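Side-chain contacts in porin (PDB 2POR), which forms, as a homotrimer, outer-membrane channels that let small hydrophilic solutes of up to about 0.6 kDa diffuse through passively: residues S32-T35 and L39-G42; M72-G77 and R110-D115. All coordinates share one frame; numbering follows the deposited sequence.

Contact 1. Residues S32-T35 and L39-G42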
ATOM      1  N   SER A  32      -5.599  -8.862  17.054  1.00 18.58           N
ATOM      2  CA  SER A  32      -6.017  -8.913  18.466  1.00 18.25           C
ATOM      3  C   SER A  32      -5.204  -9.905  19.288  1.00 17.77           C
ATOM      4  O   SER A  32      -4.531 -10.784  18.703  1.00 21.99           O
ATOM      5  CB  SER A  32      -7.513  -9.274  18.567  1.00 21.16           C
ATOM      6  OG  SER A  32      -7.788 -10.390  17.733  1.00 36.32           O
ATOM      7  N   GLY A  33      -5.212  -9.627  20.596  1.00 18.75           N
ATOM      8  CA  GLY A  33      -4.484 -10.430  21.559  1.00 19.45           C
ATOM      9  C   GLY A  33      -4.989 -10.150  22.975  1.00 19.89           C
ATOM     10  O   GLY A  33      -5.792  -9.235  23.196  1.00 18.98           O
ATOM     11  N   THR A  34      -4.511 -10.947  23.954  1.00 20.70           N
ATOM     12  CA  THR A  34      -4.927 -10.879  25.343  1.00 18.70           C
ATOM     13  C   THR A  34      -3.693 -11.173  26.165  1.00 15.56           C
ATOM     14  O   THR A  34      -2.947 -12.091  25.818  1.00 22.55           O
ATOM     15  CB  THR A  34      -5.982 -11.957  25.687  1.00 23.51           C
ATOM     16  OG1 THR A  34      -7.023 -11.811  24.757  1.00 25.34           O
ATOM     17  CG2 THR A  34      -6.623 -11.781  27.039  1.00 21.14           C
ATOM     18  N   THR A  35      -3.442 -10.447  27.242  1.00 16.89           N
ATOM     19  CA  THR A  35      -2.259 -10.712  28.021  1.00 19.04           C
ATOM     20  C   THR A  35      -2.690 -11.798  29.026  1.00 31.99           C
ATOM     21  O   THR A  35      -3.880 -12.112  29.164  1.00 22.91           O
ATOM     22  CB  THR A  35      -1.835  -9.439  28.748  1.00 21.23           C
ATOM     23  OG1 THR A  35      -2.902  -9.096  29.645  1.00 19.46           O
ATOM     24  CG2 THR A  35      -1.573  -8.271  27.759  1.00 20.86           C
ATOM     25  N   LEU A  39      -5.871  -8.341  29.942  1.00 21.84           N
ATOM     26  CA  LEU A  39      -5.967  -7.042  29.263  1.00 23.27           C
ATOM     27  C   LEU A  39      -6.068  -7.407  27.781  1.00 19.54           C
ATOM     28  O   LEU A  39      -5.425  -8.345  27.295  1.00 23.50           O
ATOM     29  CB  LEU A  39      -4.720  -6.203  29.444  1.00 22.31           C
ATOM     30  CG  LEU A  39      -4.411  -5.825  30.859  1.00 21.30           C
ATOM     31  CD1 LEU A  39      -3.166  -4.993  30.903  1.00 28.69           C
ATOM     32  CD2 LEU A  39      -5.566  -5.094  31.416  1.00 25.27           C
ATOM     33  N   GLU A  40      -6.896  -6.744  26.998  1.00 18.39           N
ATOM     34  CA  GLU A  40      -7.065  -7.055  25.598  1.00 18.96           C
ATOM     35  C   GLU A  40      -6.297  -5.970  24.825  1.00 26.64           C
ATOM     36  O   GLU A  40      -6.227  -4.812  25.251  1.00 22.66           O
ATOM     37  CB  GLU A  40      -8.525  -6.981  25.223  1.00 21.71           C
ATOM     38  CG  GLU A  40      -9.484  -7.892  26.004  1.00 36.43           C
ATOM     39  CD  GLU A  40      -9.243  -9.377  25.759  1.00 58.73           C
ATOM     40  OE1 GLU A  40      -8.952  -9.773  24.631  1.00 52.82           O
ATOM     41  OE2 GLU A  40      -9.359 -10.145  26.711  1.00 61.13           O
ATOM     42  N   PHE A  41      -5.714  -6.302  23.703  1.00 23.28           N
ATOM     43  CA  PHE A  41      -4.980  -5.326  22.919  1.00 20.43           C
ATOM     44  C   PHE A  41      -5.255  -5.598  21.464  1.00 33.11           C
ATOM     45  O   PHE A  41      -5.736  -6.689  21.104  1.00 17.55           O
ATOM     46  CB  PHE A  41      -3.501  -5.439  23.269  1.00 17.40           C
ATOM     47  CG  PHE A  41      -2.767  -6.763  23.043  1.00 19.97           C
ATOM     48  CD1 PHE A  41      -2.196  -7.072  21.826  1.00 18.79           C
ATOM     49  CD2 PHE A  41      -2.611  -7.637  24.115  1.00 24.90           C
ATOM     50  CE1 PHE A  41      -1.462  -8.233  21.659  1.00 18.42           C
ATOM     51  CE2 PHE A  41      -1.878  -8.800  23.950  1.00 18.53           C
ATOM     52  CZ  PHE A  41      -1.307  -9.093  22.731  1.00 20.56           C
ATOM     53  N   GLY A  42      -4.997  -4.640  20.585  1.00 16.60           N
ATOM     54  CA  GLY A  42      -5.262  -4.876  19.190  1.00 15.94           C
ATOM     55  C   GLY A  42      -4.781  -3.686  18.349  1.00 18.51           C
ATOM     56  O   GLY A  42      -4.223  -2.738  18.907  1.00 17.74           O
TER
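The ring of F41 lies over the backbone of G33, whose CA sits 3.7 Å from the ring centroid and 15° off its normal, a CH-pi contact. A chi1 of 60° tucks CG between the two backbone arms of F41 and turns the ring back over the neighbouring strand. The ring fills the space on that side of G33, where a CB would lie too close to CZ of F41. Further along, the CG2 methyl of T35 meets the ring obliquely, 3.8 Å from CD2 of F41.

On the sheet face bearing T34 and E40, these two side chains run alongside each other. E40 bends at chi2 (-66°), and T34 OG1 donates to E40 OE1 at 2.8 Å from above the carboxylate plane. Backbone bonds in both directions fix G33 opposite F41. Beyond them T35 is gripped twice: its N donates to L39 O (2.9 Å), while L39 N returns a bond to T35 OG1 (3.1 Å). F299 of a second subunit stacks on F41, so an alanine here would probably strip the ring from G33 and T35 and leave F299 without its stacking partner. Strands 19-34 and 40-46 thus close as an antiparallel beta hairpin of the 16-stranded porin barrel.

Contact 2. Residues M72-G77 and R110-D115; sequences MGDALG and RLTAED
T112 lays its CG2 methyl against the backbone of G73 and D74, 3.9 Å from both G73 O and D74 CA, and slightly farther from CB of D74. This is the whole direct contact, and no hydrogen bond crosses it. A polar link is supplied instead by one water, which accepts from T112 OG1 at 2.6 Å and donates to D74 OD1 (2.7 Å), brought there by a chi1 of -176°, and to A75 O (2.8 Å). T112 thereby splits its two branches: CG2, anti to the backbone N, packs on the G73-D74 backbone, while OG1, beside that N, donates to the water. D74 is the centre of an inverse gamma turn, in which A75 N makes a weak bond to G73 O, and here the chain leaves barrel strand 68-73 for the helix at 78-83, with G77 at its N-cap. The partner segment belongs to the long loop that follows this helix and leads into strand 118-125. Backbone bonds of G73 with V118 and of A75 with D108, a calcium ligand, tie segment 72-77 to the chain on either side of segment 110-115 in sequence. OD2 of D74 lies close to OD1 of D58, a pairing of like charges that might favour protonation of one of the two.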
ATOM      1  N   MET A  72      -4.568   4.840  20.243  1.00 19.50           N
ATOM      2  CA  MET A  72      -3.689   5.887  19.727  1.00 17.32           C
ATOM      3  C   MET A  72      -3.594   5.671  18.242  1.00 23.46           C
ATOM      4  O   MET A  72      -3.515   4.509  17.802  1.00 19.57           O
ATOM      5  CB  MET A  72      -2.346   5.753  20.367  1.00 18.57           C
ATOM      6  CG  MET A  72      -1.406   6.931  20.034  1.00 19.11           C
ATOM      7  SD  MET A  72       0.152   6.871  20.924  1.00 23.42           S
ATOM      8  CE  MET A  72      -0.428   7.282  22.529  1.00 18.32           C
ATOM      9  N   GLY A  73      -3.665   6.755  17.447  1.00 17.35           N
ATOM     10  CA  GLY A  73      -3.476   6.699  15.999  1.00 14.94           C
ATOM     11  C   GLY A  73      -4.469   7.653  15.388  1.00 13.51           C
ATOM     12  O   GLY A  73      -4.715   8.731  15.932  1.00 18.04           O
ATOM     13  N   ASP A  74      -5.154   7.225  14.346  1.00 15.69           N
ATOM     14  CA  ASP A  74      -6.155   8.021  13.714  1.00 17.65           C
ATOM     15  C   ASP A  74      -7.475   7.741  14.434  1.00 22.75           C
ATOM     16  O   ASP A  74      -8.351   7.047  13.932  1.00 21.21           O
ATOM     17  CB  ASP A  74      -6.170   7.655  12.213  1.00 14.59           C
ATOM     18  CG  ASP A  74      -7.112   8.476  11.326  1.00 19.98           C
ATOM     19  OD1 ASP A  74      -7.867   9.330  11.831  1.00 18.00           O
ATOM     20  OD2 ASP A  74      -7.102   8.248  10.108  1.00 24.40           O
ATOM     21  N   ALA A  75      -7.655   8.321  15.614  1.00 18.50           N
ATOM     22  CA  ALA A  75      -8.821   8.116  16.479  1.00 19.75           C
ATOM     23  C   ALA A  75      -9.858   9.204  16.376  1.00 25.86           C
ATOM     24  O   ALA A  75      -9.570  10.328  15.930  1.00 24.49           O
ATOM     25  CB  ALA A  75      -8.364   8.033  17.937  1.00 15.70           C
ATOM     26  N   LEU A  76     -11.073   8.896  16.773  1.00 18.04           N
ATOM     27  CA  LEU A  76     -12.139   9.851  16.836  1.00 15.51           C
ATOM     28  C   LEU A  76     -11.921  10.710  18.029  1.00 14.71           C
ATOM     29  O   LEU A  76     -11.151  10.354  18.912  1.00 17.59           O
ATOM     30  CB  LEU A  76     -13.481   9.189  16.993  1.00 16.00           C
ATOM     31  CG  LEU A  76     -13.843   8.249  15.854  1.00 22.46           C
ATOM     32  CD1 LEU A  76     -15.157   7.604  16.209  1.00 21.79           C
ATOM     33  CD2 LEU A  76     -13.921   8.983  14.502  1.00 22.12           C
ATOM     34  N   GLY A  77     -12.514  11.896  18.086  1.00 17.76           N
ATOM     35  CA  GLY A  77     -12.403  12.655  19.311  1.00 17.10           C
ATOM     36  C   GLY A  77     -13.506  12.152  20.258  1.00 17.15           C
ATOM     37  O   GLY A  77     -14.407  11.438  19.791  1.00 18.35           O
ATOM     38  N   ARG A 110      -8.480  15.961  12.278  1.00 23.57           N
ATOM     39  CA  ARG A 110      -8.299  17.420  12.429  1.00 25.84           C
ATOM     40  C   ARG A 110      -6.803  17.728  12.566  1.00 30.43           C
ATOM     41  O   ARG A 110      -6.259  18.558  11.828  1.00 24.85           O
ATOM     42  CB  ARG A 110      -9.055  17.937  13.672  1.00 21.39           C
ATOM     43  CG  ARG A 110      -8.981  19.450  13.927  1.00 23.85           C
ATOM     44  CD  ARG A 110      -9.705  20.140  12.742  1.00 24.89           C
ATOM     45  NE  ARG A 110     -11.143  20.015  12.937  1.00 27.06           N
ATOM     46  CZ  ARG A 110     -12.069  19.878  11.992  1.00 24.00           C
ATOM     47  NH1 ARG A 110     -11.711  19.849  10.729  1.00 34.29           N
ATOM     48  NH2 ARG A 110     -13.366  19.803  12.287  1.00 26.57           N
ATOM     49  N   LEU A 111      -6.077  17.064  13.461  1.00 17.88           N
ATOM     50  CA  LEU A 111      -4.661  17.270  13.624  1.00 18.66           C
ATOM     51  C   LEU A 111      -3.809  16.042  13.378  1.00 19.35           C
ATOM     52  O   LEU A 111      -2.574  16.110  13.403  1.00 18.67           O
ATOM     53  CB  LEU A 111      -4.421  17.783  15.016  1.00 19.31           C
ATOM     54  CG  LEU A 111      -4.902  19.190  15.301  1.00 24.75           C
ATOM     55  CD1 LEU A 111      -4.722  19.559  16.733  1.00 28.02           C
ATOM     56  CD2 LEU A 111      -4.067  20.126  14.477  1.00 33.78           C
ATOM     57  N   THR A 112      -4.426  14.877  13.134  1.00 18.03           N
ATOM     58  CA  THR A 112      -3.676  13.637  12.957  1.00 18.21           C
ATOM     59  C   THR A 112      -2.846  13.779  11.688  1.00 16.40           C
ATOM     60  O   THR A 112      -3.381  14.247  10.677  1.00 21.37           O
ATOM     61  CB  THR A 112      -4.664  12.454  12.816  1.00 20.52           C
ATOM     62  OG1 THR A 112      -5.655  12.663  13.821  1.00 21.48           O
ATOM     63  CG2 THR A 112      -3.975  11.111  12.914  1.00 16.54           C
ATOM     64  N   ALA A 113      -1.593  13.352  11.662  1.00 17.64           N
ATOM     65  CA  ALA A 113      -0.749  13.497  10.493  1.00 22.16           C
ATOM     66  C   ALA A 113       0.420  12.536  10.608  1.00 23.20           C
ATOM     67  O   ALA A 113       0.535  11.828  11.618  1.00 21.50           O
ATOM     68  CB  ALA A 113      -0.230  14.950  10.443  1.00 20.45           C
ATOM     69  N   GLU A 114       1.317  12.542   9.608  1.00 17.56           N
ATOM     70  CA  GLU A 114       2.475  11.698   9.605  1.00 17.62           C
ATOM     71  C   GLU A 114       3.234  11.887  10.889  1.00 20.21           C
ATOM     72  O   GLU A 114       3.410  13.003  11.369  1.00 19.38           O
ATOM     73  CB  GLU A 114       3.295  12.061   8.402  1.00 21.43           C
ATOM     74  CG  GLU A 114       4.578  11.240   8.360  1.00 31.92           C
ATOM     75  CD  GLU A 114       5.458  11.326   7.104  1.00 50.58           C
ATOM     76  OE1 GLU A 114       5.209  12.172   6.251  1.00 58.25           O
ATOM     77  OE2 GLU A 114       6.398  10.534   6.978  1.00 57.25           O
ATOM     78  N   ASP A 115       3.575  10.787  11.556  1.00 18.34           N
ATOM     79  CA  ASP A 115       4.261  10.783  12.849  1.00 18.30           C
ATOM     80  C   ASP A 115       3.556  11.530  13.953  1.00 14.16           C
ATOM     81  O   ASP A 115       4.143  12.005  14.947  1.00 18.02           O
ATOM     82  CB  ASP A 115       5.656  11.390  12.754  1.00 19.01           C
ATOM     83  CG  ASP A 115       6.642  10.659  11.892  1.00 25.40           C
ATOM     84  OD1 ASP A 115       6.524   9.441  11.724  1.00 28.95           O
ATOM     85  OD2 ASP A 115       7.553  11.316  11.406  1.00 32.28           O
TER
HETATM   86  O   HOH W   1      -7.855  11.189  13.854  1.00 17.22           O

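How the contacts relate
From the N terminus, the chain first runs through strands 2-14 and 19-34 and turns back at once into strand 40-46, where contact 1 closes a tight hairpin with three residues between its segments. Strands 60-65 and 68-73 follow before contact 2 opens at the end of the latter. It closes a much longer loop, with 32 residues between its segments, including helix 78-83, just before strand 118-125 resumes the barrel. The two contacts are therefore in series, neither nested nor crossed. Their centres lie 22 Å apart and they do not touch, yet both reach the same sheet, and both meet the second subunit of the trimer.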